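Local structure of thiosulfate reductase (Thermus thermophilus, 2VPZ) at residues Ala141-Gly146 with Glu419-Met424; Gly161-Ala166 with Leu379-Ala384; Asn441-Ile446 with Pro450-Ala455. The protein probably works as a molybdenum oxidoreductase acting on sulfur compounds, with two molybdopterin guanine dinucleotides and a [4Fe-4S] cluster bound in the same chain. One frame throughout, in Å; residues are numbered along the deposited sequence.

In the fold
The chain runs from strand 141-144 through helix 149-160 to the adjoining edge strand 165-166, so the first halves of contacts 1 and 2 follow closely on each other. Some 210 residues later, 379-384 returns to the end of that helix and closes contact 2. The chain then reaches 419-424, which closes the wider loop of contact 1 around it. Contact 3 follows in series as a short local closure, joining the loop after strand 435-438 to helix 449-457. Contacts 1 and 2 share the parallel sheet through backbone pairing of Phe142 with Asn164 and Ala166. Contacts 1 and 3 meet where Ile421 packs on Ala455, and residues of both bind the same MGD.

Contact 1. Residues Ala141-Gly146 with Glu419-Met424; sequences AFFGHG and ELIEPM. With MGD (2-amino-5,6-dimercapto-7-methyl-3,7,8a,9-tetrahydro-8-oxa-1,3,9,10-tetraaza-anthracen-4-one guanosine dinucleotide), chain H.
Apolar contacts alone join the two segments, and Phe143 stands at their centre. With CG beside the backbone N and anti to the carbonyl carbon (chi1 -67°), its ring reaches out edge-first toward 419-424. Leu420 CD1 meets CE2 at 3.7 Å, while Ile421 CD1 lies 4.2 Å from CE1 on the other flank of CZ; both methyls sit near the ring plane. Leu420 and Phe143 run roughly antiparallel, overlapping near their ends. Two residues earlier on the same side of the strand, Ala141 CB meets the methyl CE of Met424 at 4.0 Å, and Met424 also covers Leu435 of the neighbouring strand.

The polar contact lies beyond the strand end. His145 ND1 donates to the phosphate oxygen O1A of MGD over 3.0 Å, with a bent N-H...O angle of 142°, and NE2 is hydrogen-bonded to Ser169 OG, so both nitrogens fix the ring's rotation. A leucine in its place would probably leave O1A without this donor and Ser169 without its partner. Apolar cover along a strand, with a cofactor held just past its C-terminal end, is typical of parallel alpha/beta sheets of the Rossmann type.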
loop_
_atom_site.group_PDB
_atom_site.type_symbol
_atom_site.label_atom_id
_atom_site.label_comp_id
_atom_site.label_asym_id
_atom_site.label_seq_id
_atom_site.Cartn_x
_atom_site.Cartn_y
_atom_site.Cartn_z
ATOM N N ALA A 141 -49.919 -4.050 37.814
ATOM C CA ALA A 141 -48.697 -4.495 37.146
ATOM C C ALA A 141 -47.674 -3.389 37.272
ATOM O O ALA A 141 -47.996 -2.188 37.210
ATOM C CB ALA A 141 -48.936 -4.833 35.629
ATOM N N PHE A 142 -46.425 -3.802 37.492
ATOM C CA PHE A 142 -45.270 -2.935 37.659
ATOM C C PHE A 142 -44.198 -3.308 36.581
ATOM O O PHE A 142 -43.566 -4.349 36.706
ATOM C CB PHE A 142 -44.728 -3.102 39.098
ATOM C CG PHE A 142 -45.676 -2.624 40.225
ATOM C CD1 PHE A 142 -46.651 -3.473 40.779
ATOM C CD2 PHE A 142 -45.616 -1.303 40.678
ATOM C CE1 PHE A 142 -47.555 -2.996 41.774
ATOM C CE2 PHE A 142 -46.503 -0.808 41.662
ATOM C CZ PHE A 142 -47.478 -1.649 42.207
ATOM N N PHE A 143 -44.037 -2.492 35.521
ATOM C CA PHE A 143 -43.043 -2.752 34.442
ATOM C C PHE A 143 -41.872 -1.726 34.631
ATOM O O PHE A 143 -42.094 -0.591 34.998
ATOM C CB PHE A 143 -43.632 -2.552 32.997
ATOM C CG PHE A 143 -44.729 -3.572 32.557
ATOM C CD1 PHE A 143 -45.424 -3.362 31.344
ATOM C CD2 PHE A 143 -45.064 -4.716 33.312
ATOM C CE1 PHE A 143 -46.421 -4.242 30.892
ATOM C CE2 PHE A 143 -46.071 -5.623 32.870
ATOM C CZ PHE A 143 -46.747 -5.382 31.654
ATOM N N GLY A 144 -40.625 -2.111 34.406
ATOM C CA GLY A 144 -39.584 -1.129 34.592
ATOM C C GLY A 144 -38.239 -1.540 34.100
ATOM O O GLY A 144 -38.005 -2.718 33.809
ATOM N N HIS A 145 -37.336 -0.574 33.997
ATOM C CA HIS A 145 -35.985 -0.843 33.558
ATOM C C HIS A 145 -34.978 0.186 34.068
ATOM O O HIS A 145 -35.374 1.236 34.563
ATOM C CB HIS A 145 -35.920 -0.966 32.002
ATOM C CG HIS A 145 -35.073 -2.081 31.521
ATOM N ND1 HIS A 145 -34.843 -2.358 30.201
ATOM C CD2 HIS A 145 -34.402 -2.995 32.216
ATOM C CE1 HIS A 145 -34.056 -3.414 30.115
ATOM N NE2 HIS A 145 -33.774 -3.816 31.334
ATOM N N GLY A 146 -33.681 -0.129 33.990
ATOM C CA GLY A 146 -32.652 0.781 34.484
ATOM C C GLY A 146 -32.292 0.593 35.950
ATOM O O GLY A 146 -32.966 -0.180 36.630
ATOM N N GLU A 419 -46.743 -11.143 28.108
ATOM C CA GLU A 419 -47.897 -12.024 28.364
ATOM C C GLU A 419 -48.939 -11.452 29.386
ATOM O O GLU A 419 -50.127 -11.799 29.317
ATOM C CB GLU A 419 -47.432 -13.439 28.751
ATOM C CG GLU A 419 -46.562 -14.163 27.674
ATOM C CD GLU A 419 -47.278 -14.316 26.317
ATOM O OE1 GLU A 419 -48.469 -14.697 26.333
ATOM O OE2 GLU A 419 -46.641 -14.071 25.262
ATOM N N LEU A 420 -48.508 -10.566 30.293
ATOM C CA LEU A 420 -49.384 -9.917 31.302
ATOM C C LEU A 420 -50.184 -8.730 30.746
ATOM O O LEU A 420 -50.811 -7.989 31.523
ATOM C CB LEU A 420 -48.590 -9.353 32.507
ATOM C CG LEU A 420 -47.412 -10.137 33.075
ATOM C CD1 LEU A 420 -46.436 -9.182 33.761
ATOM C CD2 LEU A 420 -47.894 -11.238 34.032
ATOM N N ILE A 421 -50.133 -8.526 29.433
ATOM C CA ILE A 421 -50.834 -7.402 28.762
ATOM C C ILE A 421 -52.232 -7.774 28.312
ATOM O O ILE A 421 -53.087 -6.922 28.093
ATOM C CB ILE A 421 -50.143 -6.892 27.448
ATOM C CG1 ILE A 421 -48.701 -6.496 27.689
ATOM C CG2 ILE A 421 -50.964 -5.698 26.863
ATOM C CD1 ILE A 421 -48.346 -5.067 27.234
ATOM N N GLU A 422 -52.413 -9.066 28.099
ATOM C CA GLU A 422 -53.660 -9.650 27.634
ATOM C C GLU A 422 -54.681 -9.536 28.796
ATOM O O GLU A 422 -55.845 -9.116 28.566
ATOM C CB GLU A 422 -53.417 -11.096 27.193
ATOM C CG GLU A 422 -54.554 -11.831 26.502
ATOM C CD GLU A 422 -54.345 -13.350 26.517
ATOM O OE1 GLU A 422 -53.657 -13.832 27.448
ATOM O OE2 GLU A 422 -54.875 -14.057 25.618
ATOM N N PRO A 423 -54.292 -9.915 30.041
ATOM C CA PRO A 423 -55.146 -9.832 31.225
ATOM C C PRO A 423 -55.849 -8.447 31.415
ATOM O O PRO A 423 -56.903 -8.359 32.057
ATOM C CB PRO A 423 -54.179 -10.133 32.375
ATOM C CG PRO A 423 -53.204 -11.134 31.779
ATOM C CD PRO A 423 -53.139 -10.803 30.275
ATOM N N MET A 424 -55.260 -7.377 30.869
ATOM C CA MET A 424 -55.768 -5.984 30.938
ATOM C C MET A 424 -56.869 -5.654 29.907
ATOM O O MET A 424 -57.591 -4.657 30.050
ATOM C CB MET A 424 -54.648 -4.933 30.747
ATOM C CG MET A 424 -53.405 -5.052 31.620
ATOM S SD MET A 424 -51.952 -4.131 30.968
ATOM C CE MET A 424 -51.117 -3.622 32.511
HETATM P PB MGD H . -35.375 2.259 25.780
HETATM O O1B MGD H . -35.930 2.411 24.397
HETATM O O2B MGD H . -34.053 2.878 26.115
HETATM O O3B MGD H . -35.525 0.679 26.069
HETATM O O3A MGD H . -35.873 -1.765 26.514
HETATM P PA MGD H . -35.978 -0.347 27.239
HETATM O O1A MGD H . -34.960 -0.068 28.334
HETATM O O2A MGD H . -37.428 -0.135 27.494
HETATM O "O5'" MGD H . -36.379 2.874 26.815
HETATM C "C5'" MGD H . -35.932 3.547 27.993
HETATM C "C4'" MGD H . -37.113 4.388 28.479
HETATM O "O4'" MGD H . -36.639 4.802 29.756
HETATM C "C3'" MGD H . -37.381 5.649 27.701
HETATM O "O3'" MGD H . -38.755 5.975 27.952
HETATM C "C2'" MGD H . -36.428 6.646 28.379
HETATM O "O2'" MGD H . -36.922 7.937 28.134
HETATM C "C1'" MGD H . -36.508 6.253 29.856
HETATM N N9 MGD H . -35.366 6.617 30.777
HETATM C C8 MGD H . -34.071 6.669 30.458
HETATM N N7 MGD H . -33.271 6.984 31.503
HETATM C C5 MGD H . -34.065 7.102 32.590
HETATM C C6 MGD H . -33.896 7.372 34.086
HETATM O O6 MGD H . -32.759 7.633 34.617
HETATM N N1 MGD H . -35.051 7.360 34.830
HETATM C C2 MGD H . -36.299 7.125 34.318
HETATM N N2 MGD H . -37.437 7.123 35.077
HETATM N N3 MGD H . -36.457 6.861 33.014
HETATM C C4 MGD H . -35.441 6.847 32.088
HETATM C C10 MGD H . -34.631 -2.534 26.487
HETATM C C11 MGD H . -34.963 -3.899 25.984
HETATM O O11 MGD H . -35.823 -3.699 24.861
HETATM C C12 MGD H . -33.835 -4.798 25.638
HETATM S S12 MGD H . -32.517 -5.053 26.704
HETATM C C13 MGD H . -33.819 -5.517 24.515
HETATM S S13 MGD H . -32.595 -6.517 23.997
HETATM C C14 MGD H . -34.868 -5.603 23.548
HETATM N N15 MGD H . -34.393 -4.992 22.274
HETATM C C16 MGD H . -35.388 -4.816 21.341
HETATM C C17 MGD H . -35.234 -4.782 19.884
HETATM O O17 MGD H . -34.086 -4.873 19.355
HETATM N N18 MGD H . -36.335 -4.670 19.140
HETATM C C19 MGD H . -37.575 -4.578 19.658
HETATM N N19 MGD H . -38.678 -4.394 18.871
HETATM N N20 MGD H . -37.766 -4.636 20.978
HETATM C C21 MGD H . -36.769 -4.724 21.851
HETATM N N22 MGD H . -37.013 -4.706 23.166
HETATM C C23 MGD H . -36.050 -4.941 24.186
#

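Contact 2. Residues Gly161-Ala166 with Leu379-Ala384; sequences GSPNAA and LPLEPA
Leu381 meets Gly161 end-on, with one methyl set squarely over the flat face of a peptide group. CD1 stands almost straight above the carbonyl carbon, 3.3 Å from Gly161 C, and lies 3.5 Å from Ser162 N, so it covers the link between these two residues. The CB of Leu381 already points at the other segment, and a chi1 of -50° swings CG to the side of the backbone N, away from the carbonyl, which brings CD1 onto the peptide. The same methyl continues toward the next residue: Pro163 N is 3.9 Å away, and the ring carbon Pro163 CD is 4.3 Å from Leu381 CD1, where the contact fades. Pro380 adds a looser approach, its CB 4.6 Å from Gly161 CA.

The covered peptide follows directly on helix 149-160. Gly161, with phi at 99°, is the C-prime residue of a Schellman motif in which Ser162 N bonds to Pro157 O and Gly161 N to Ala158 O. A CB at these backbone angles would be jammed against the preceding carbonyl oxygen, which by itself accounts for the glycine. Leu379, two residues before Leu381, packs on the same helix at Phe155, Ala158 and Ala159.

Ser162 turns its CB away from Leu381, and its OG is hydrogen-bonded to Ile140 O, tying the helix end to the residue before strand 141-144. Past Pro163 the chain makes an inverse gamma turn centred on Asn164, whose OD1 accepts from Ala405 N, and enters the edge strand 165-166.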
loop_
_atom_site.group_PDB
_atom_site.type_symbol
_atom_site.label_atom_id
_atom_site.label_comp_id
_atom_site.label_asym_id
_atom_site.label_seq_id
_atom_site.Cartn_x
_atom_site.Cartn_y
_atom_site.Cartn_z
ATOM N N GLY A 161 -47.358 -6.581 47.437
ATOM C CA GLY A 161 -48.051 -7.841 47.229
ATOM C C GLY A 161 -48.514 -8.213 45.822
ATOM O O GLY A 161 -49.464 -8.988 45.675
ATOM N N SER A 162 -47.887 -7.667 44.782
ATOM C CA SER A 162 -48.247 -7.999 43.389
ATOM C C SER A 162 -47.114 -8.809 42.728
ATOM O O SER A 162 -45.954 -8.372 42.752
ATOM C CB SER A 162 -48.533 -6.727 42.533
ATOM O OG SER A 162 -48.923 -7.053 41.200
ATOM N N PRO A 163 -47.419 -10.022 42.180
ATOM C CA PRO A 163 -46.410 -10.857 41.516
ATOM C C PRO A 163 -46.193 -10.440 40.028
ATOM O O PRO A 163 -45.303 -10.955 39.332
ATOM C CB PRO A 163 -46.960 -12.278 41.646
ATOM C CG PRO A 163 -48.460 -12.088 41.644
ATOM C CD PRO A 163 -48.702 -10.723 42.304
ATOM N N ASN A 164 -47.027 -9.510 39.557
ATOM C CA ASN A 164 -47.027 -9.009 38.184
ATOM C C ASN A 164 -46.037 -7.846 37.937
ATOM O O ASN A 164 -46.403 -6.718 37.561
ATOM C CB ASN A 164 -48.473 -8.656 37.760
ATOM C CG ASN A 164 -49.442 -9.846 37.904
ATOM O OD1 ASN A 164 -49.237 -10.914 37.301
ATOM N ND2 ASN A 164 -50.495 -9.677 38.716
ATOM N N ALA A 165 -44.766 -8.163 38.192
ATOM C CA ALA A 165 -43.632 -7.266 38.016
ATOM C C ALA A 165 -42.717 -7.873 36.930
ATOM O O ALA A 165 -42.395 -9.066 36.975
ATOM C CB ALA A 165 -42.865 -7.080 39.366
ATOM N N ALA A 166 -42.324 -7.056 35.957
ATOM C CA ALA A 166 -41.507 -7.502 34.831
ATOM C C ALA A 166 -40.599 -6.460 34.147
ATOM O O ALA A 166 -40.800 -5.246 34.268
ATOM C CB ALA A 166 -42.457 -8.135 33.753
ATOM N N LEU A 379 -40.297 -9.637 52.884
ATOM C CA LEU A 379 -41.284 -9.027 51.989
ATOM C C LEU A 379 -42.569 -9.904 51.797
ATOM O O LEU A 379 -42.459 -11.143 51.800
ATOM C CB LEU A 379 -40.638 -8.755 50.607
ATOM C CG LEU A 379 -39.971 -7.463 50.067
ATOM C CD1 LEU A 379 -39.960 -6.332 51.097
ATOM C CD2 LEU A 379 -38.546 -7.796 49.591
ATOM N N PRO A 380 -43.794 -9.297 51.712
ATOM C CA PRO A 380 -44.906 -10.235 51.503
ATOM C C PRO A 380 -44.537 -11.346 50.439
ATOM O O PRO A 380 -44.655 -12.537 50.721
ATOM C CB PRO A 380 -46.054 -9.335 51.040
ATOM C CG PRO A 380 -45.832 -8.026 51.795
ATOM C CD PRO A 380 -44.296 -7.949 52.049
ATOM N N LEU A 381 -44.095 -10.987 49.233
ATOM C CA LEU A 381 -43.698 -12.005 48.235
ATOM C C LEU A 381 -42.176 -11.989 48.046
ATOM O O LEU A 381 -41.595 -10.921 47.854
ATOM C CB LEU A 381 -44.379 -11.783 46.880
ATOM C CG LEU A 381 -45.882 -11.583 46.877
ATOM C CD1 LEU A 381 -46.253 -10.572 45.828
ATOM C CD2 LEU A 381 -46.597 -12.882 46.612
ATOM N N GLU A 382 -41.552 -13.168 48.112
ATOM C CA GLU A 382 -40.095 -13.356 47.950
ATOM C C GLU A 382 -39.864 -14.070 46.599
ATOM O O GLU A 382 -40.759 -14.785 46.131
ATOM C CB GLU A 382 -39.515 -14.178 49.121
ATOM C CG GLU A 382 -38.280 -13.566 49.852
ATOM C CD GLU A 382 -38.642 -12.600 51.007
ATOM O OE1 GLU A 382 -39.709 -12.795 51.628
ATOM O OE2 GLU A 382 -37.852 -11.664 51.300
ATOM N N PRO A 383 -38.669 -13.927 45.976
ATOM C CA PRO A 383 -38.471 -14.598 44.682
ATOM C C PRO A 383 -38.062 -16.097 44.642
ATOM O O PRO A 383 -37.641 -16.653 45.657
ATOM C CB PRO A 383 -37.433 -13.706 43.994
ATOM C CG PRO A 383 -36.563 -13.156 45.188
ATOM C CD PRO A 383 -37.394 -13.388 46.477
ATOM N N ALA A 384 -38.205 -16.740 43.480
ATOM C CA ALA A 384 -37.781 -18.131 43.269
ATOM C C ALA A 384 -36.811 -18.243 42.056
ATOM O O ALA A 384 -37.242 -18.358 40.901
ATOM C CB ALA A 384 -39.011 -19.093 43.086
#

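Contact 3. Residues Asn441-Ile446 with Pro450-Ala455; sequences NLFHSI and PRTKEA. With MGD (2-amino-5,6-dimercapto-7-methyl-3,7,8a,9-tetrahydro-8-oxa-1,3,9,10-tetraaza-anthracen-4-one guanosine dinucleotide), chain H.
The side chain of Lys453 lies over one face of the Phe443 ring, within the beta-alpha-beta crossover that leads from strand 435-438 through helix 449-457 to the adjacent parallel strand 462-466. Its CB stands back from the ring. CG is the first atom to touch, 3.9 Å from Phe443 CE2. In the extended chain CD rides higher, still outside the ring outline, and CE comes in over the face, 3.8 Å from the Phe443 centroid and 14° off the normal, a CH-pi contact. NZ follows as a cation-pi partner, 4.9 Å from the same centroid, and forms a salt bridge with Glu471, so the charge has both a ring and a carboxylate.

Thr452 faces the short, irregular helical turn near 442-445, its CG2 near the plane of the Phe443 ring at 4.3 Å from CE2. Behind this packing the loop grips MGD: Asn441 N donates to O2A over 3.0 Å in a nearly straight bond (171°), and Ser445 OG donates to O3A. A water joins the two segments, donating to Leu442 O and Ile446 O while accepting from Thr452 OG1 at 2.8 Å from the water oxygen.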
loop_
_atom_site.group_PDB
_atom_site.type_symbol
_atom_site.label_atom_id
_atom_site.label_comp_id
_atom_site.label_asym_id
_atom_site.label_seq_id
_atom_site.Cartn_x
_atom_site.Cartn_y
_atom_site.Cartn_z
ATOM N N ASN A 441 -39.853 1.546 27.638
ATOM C CA ASN A 441 -40.534 2.013 26.423
ATOM C C ASN A 441 -41.708 1.102 25.980
ATOM O O ASN A 441 -41.534 0.196 25.176
ATOM C CB ASN A 441 -39.487 2.188 25.298
ATOM C CG ASN A 441 -39.761 3.403 24.403
ATOM O OD1 ASN A 441 -38.852 4.190 24.090
ATOM N ND2 ASN A 441 -41.010 3.545 23.979
ATOM N N LEU A 442 -42.908 1.368 26.499
ATOM C CA LEU A 442 -44.087 0.570 26.152
ATOM C C LEU A 442 -44.318 0.372 24.637
ATOM O O LEU A 442 -44.633 -0.740 24.191
ATOM C CB LEU A 442 -45.370 1.125 26.819
ATOM C CG LEU A 442 -45.453 1.191 28.352
ATOM C CD1 LEU A 442 -46.842 1.737 28.790
ATOM C CD2 LEU A 442 -45.174 -0.201 28.974
ATOM N N PHE A 443 -44.166 1.430 23.839
ATOM C CA PHE A 443 -44.386 1.351 22.386
ATOM C C PHE A 443 -43.179 0.929 21.499
ATOM O O PHE A 443 -43.342 0.753 20.293
ATOM C CB PHE A 443 -44.993 2.680 21.854
ATOM C CG PHE A 443 -46.310 3.108 22.525
ATOM C CD1 PHE A 443 -46.749 4.443 22.447
ATOM C CD2 PHE A 443 -47.097 2.193 23.241
ATOM C CE1 PHE A 443 -47.947 4.864 23.072
ATOM C CE2 PHE A 443 -48.311 2.596 23.879
ATOM C CZ PHE A 443 -48.729 3.934 23.792
ATOM N N HIS A 444 -41.977 0.773 22.055
ATOM C CA HIS A 444 -40.823 0.355 21.245
ATOM C C HIS A 444 -40.188 -0.981 21.717
ATOM O O HIS A 444 -39.542 -1.687 20.928
ATOM C CB HIS A 444 -39.723 1.474 21.151
ATOM C CG HIS A 444 -40.069 2.670 20.325
ATOM N ND1 HIS A 444 -39.567 2.881 19.074
ATOM C CD2 HIS A 444 -40.878 3.709 20.572
ATOM C CE1 HIS A 444 -40.066 3.991 18.574
ATOM N NE2 HIS A 444 -40.872 4.516 19.470
ATOM N N SER A 445 -40.379 -1.340 22.984
ATOM C CA SER A 445 -39.781 -2.553 23.553
ATOM C C SER A 445 -40.682 -3.802 23.698
ATOM O O SER A 445 -40.178 -4.886 24.014
ATOM C CB SER A 445 -39.121 -2.238 24.900
ATOM O OG SER A 445 -38.260 -1.127 24.851
ATOM N N ILE A 446 -41.990 -3.630 23.496
ATOM C CA ILE A 446 -42.963 -4.729 23.592
ATOM C C ILE A 446 -43.649 -4.843 22.211
ATOM O O ILE A 446 -44.158 -3.863 21.685
ATOM C CB ILE A 446 -44.055 -4.433 24.715
ATOM C CG1 ILE A 446 -43.383 -4.148 26.073
ATOM C CG2 ILE A 446 -45.020 -5.646 24.835
ATOM C CD1 ILE A 446 -44.325 -3.501 27.120
ATOM N N PRO A 450 -50.535 -2.033 18.736
ATOM C CA PRO A 450 -51.993 -1.802 18.796
ATOM C C PRO A 450 -52.636 -2.474 20.039
ATOM O O PRO A 450 -53.507 -1.897 20.705
ATOM C CB PRO A 450 -52.530 -2.343 17.472
ATOM C CG PRO A 450 -51.338 -2.328 16.523
ATOM C CD PRO A 450 -50.129 -2.579 17.429
ATOM N N ARG A 451 -52.204 -3.696 20.328
ATOM C CA ARG A 451 -52.697 -4.442 21.498
ATOM C C ARG A 451 -52.321 -3.710 22.831
ATOM O O ARG A 451 -53.135 -3.637 23.733
ATOM C CB ARG A 451 -52.205 -5.913 21.531
ATOM C CG ARG A 451 -52.839 -6.766 22.669
ATOM C CD ARG A 451 -52.140 -8.133 22.926
ATOM N NE ARG A 451 -50.711 -8.032 23.255
ATOM C CZ ARG A 451 -49.897 -9.049 23.550
ATOM N NH1 ARG A 451 -50.341 -10.294 23.575
ATOM N NH2 ARG A 451 -48.614 -8.819 23.817
ATOM N N THR A 452 -51.109 -3.171 22.946
ATOM C CA THR A 452 -50.710 -2.428 24.144
ATOM C C THR A 452 -51.583 -1.143 24.375
ATOM O O THR A 452 -51.868 -0.758 25.513
ATOM C CB THR A 452 -49.183 -2.037 24.110
ATOM O OG1 THR A 452 -48.387 -3.180 23.852
ATOM C CG2 THR A 452 -48.762 -1.358 25.427
ATOM N N LYS A 453 -52.020 -0.491 23.294
ATOM C CA LYS A 453 -52.849 0.737 23.342
ATOM C C LYS A 453 -54.316 0.455 23.755
ATOM O O LYS A 453 -54.986 1.277 24.403
ATOM C CB LYS A 453 -52.773 1.509 22.013
ATOM C CG LYS A 453 -51.340 1.830 21.561
ATOM C CD LYS A 453 -51.310 2.873 20.442
ATOM C CE LYS A 453 -49.902 3.472 20.203
ATOM N NZ LYS A 453 -49.689 3.936 18.786
ATOM N N GLU A 454 -54.807 -0.716 23.355
ATOM C CA GLU A 454 -56.135 -1.201 23.735
ATOM C C GLU A 454 -56.069 -1.382 25.280
ATOM O O GLU A 454 -56.948 -0.930 26.024
ATOM C CB GLU A 454 -56.397 -2.566 23.096
ATOM C CG GLU A 454 -57.588 -2.671 22.154
ATOM C CD GLU A 454 -58.230 -4.074 22.144
ATOM O OE1 GLU A 454 -59.198 -4.296 22.920
ATOM O OE2 GLU A 454 -57.738 -4.950 21.373
ATOM N N ALA A 455 -55.015 -2.062 25.739
ATOM C CA ALA A 455 -54.796 -2.322 27.160
ATOM C C ALA A 455 -54.669 -1.037 28.011
ATOM O O ALA A 455 -55.135 -1.007 29.144
ATOM C CB ALA A 455 -53.578 -3.271 27.375
HETATM P PB MGD H . -35.375 2.259 25.780
HETATM O O1B MGD H . -35.930 2.411 24.397
HETATM O O2B MGD H . -34.053 2.878 26.115
HETATM O O3B MGD H . -35.525 0.679 26.069
HETATM O O3A MGD H . -35.873 -1.765 26.514
HETATM P PA MGD H . -35.978 -0.347 27.239
HETATM O O1A MGD H . -34.960 -0.068 28.334
HETATM O O2A MGD H . -37.428 -0.135 27.494
HETATM O "O5'" MGD H . -36.379 2.874 26.815
HETATM C "C5'" MGD H . -35.932 3.547 27.993
HETATM C "C4'" MGD H . -37.113 4.388 28.479
HETATM O "O4'" MGD H . -36.639 4.802 29.756
HETATM C "C3'" MGD H . -37.381 5.649 27.701
HETATM O "O3'" MGD H . -38.755 5.975 27.952
HETATM C "C2'" MGD H . -36.428 6.646 28.379
HETATM O "O2'" MGD H . -36.922 7.937 28.134
HETATM C "C1'" MGD H . -36.508 6.253 29.856
HETATM N N9 MGD H . -35.366 6.617 30.777
HETATM C C8 MGD H . -34.071 6.669 30.458
HETATM N N7 MGD H . -33.271 6.984 31.503
HETATM C C5 MGD H . -34.065 7.102 32.590
HETATM C C6 MGD H . -33.896 7.372 34.086
HETATM O O6 MGD H . -32.759 7.633 34.617
HETATM N N1 MGD H . -35.051 7.360 34.830
HETATM C C2 MGD H . -36.299 7.125 34.318
HETATM N N2 MGD H . -37.437 7.123 35.077
HETATM N N3 MGD H . -36.457 6.861 33.014
HETATM C C4 MGD H . -35.441 6.847 32.088
HETATM C C10 MGD H . -34.631 -2.534 26.487
HETATM C C11 MGD H . -34.963 -3.899 25.984
HETATM O O11 MGD H . -35.823 -3.699 24.861
HETATM C C12 MGD H . -33.835 -4.798 25.638
HETATM S S12 MGD H . -32.517 -5.053 26.704
HETATM C C13 MGD H . -33.819 -5.517 24.515
HETATM S S13 MGD H . -32.595 -6.517 23.997
HETATM C C14 MGD H . -34.868 -5.603 23.548
HETATM N N15 MGD H . -34.393 -4.992 22.274
HETATM C C16 MGD H . -35.388 -4.816 21.341
HETATM C C17 MGD H . -35.234 -4.782 19.884
HETATM O O17 MGD H . -34.086 -4.873 19.355
HETATM N N18 MGD H . -36.335 -4.670 19.140
HETATM C C19 MGD H . -37.575 -4.578 19.658
HETATM N N19 MGD H . -38.678 -4.394 18.871
HETATM N N20 MGD H . -37.766 -4.636 20.978
HETATM C C21 MGD H . -36.769 -4.724 21.851
HETATM N N22 MGD H . -37.013 -4.706 23.166
HETATM C C23 MGD H . -36.050 -4.941 24.186
HETATM O O HOH W 1 -45.952 -2.222 22.740
#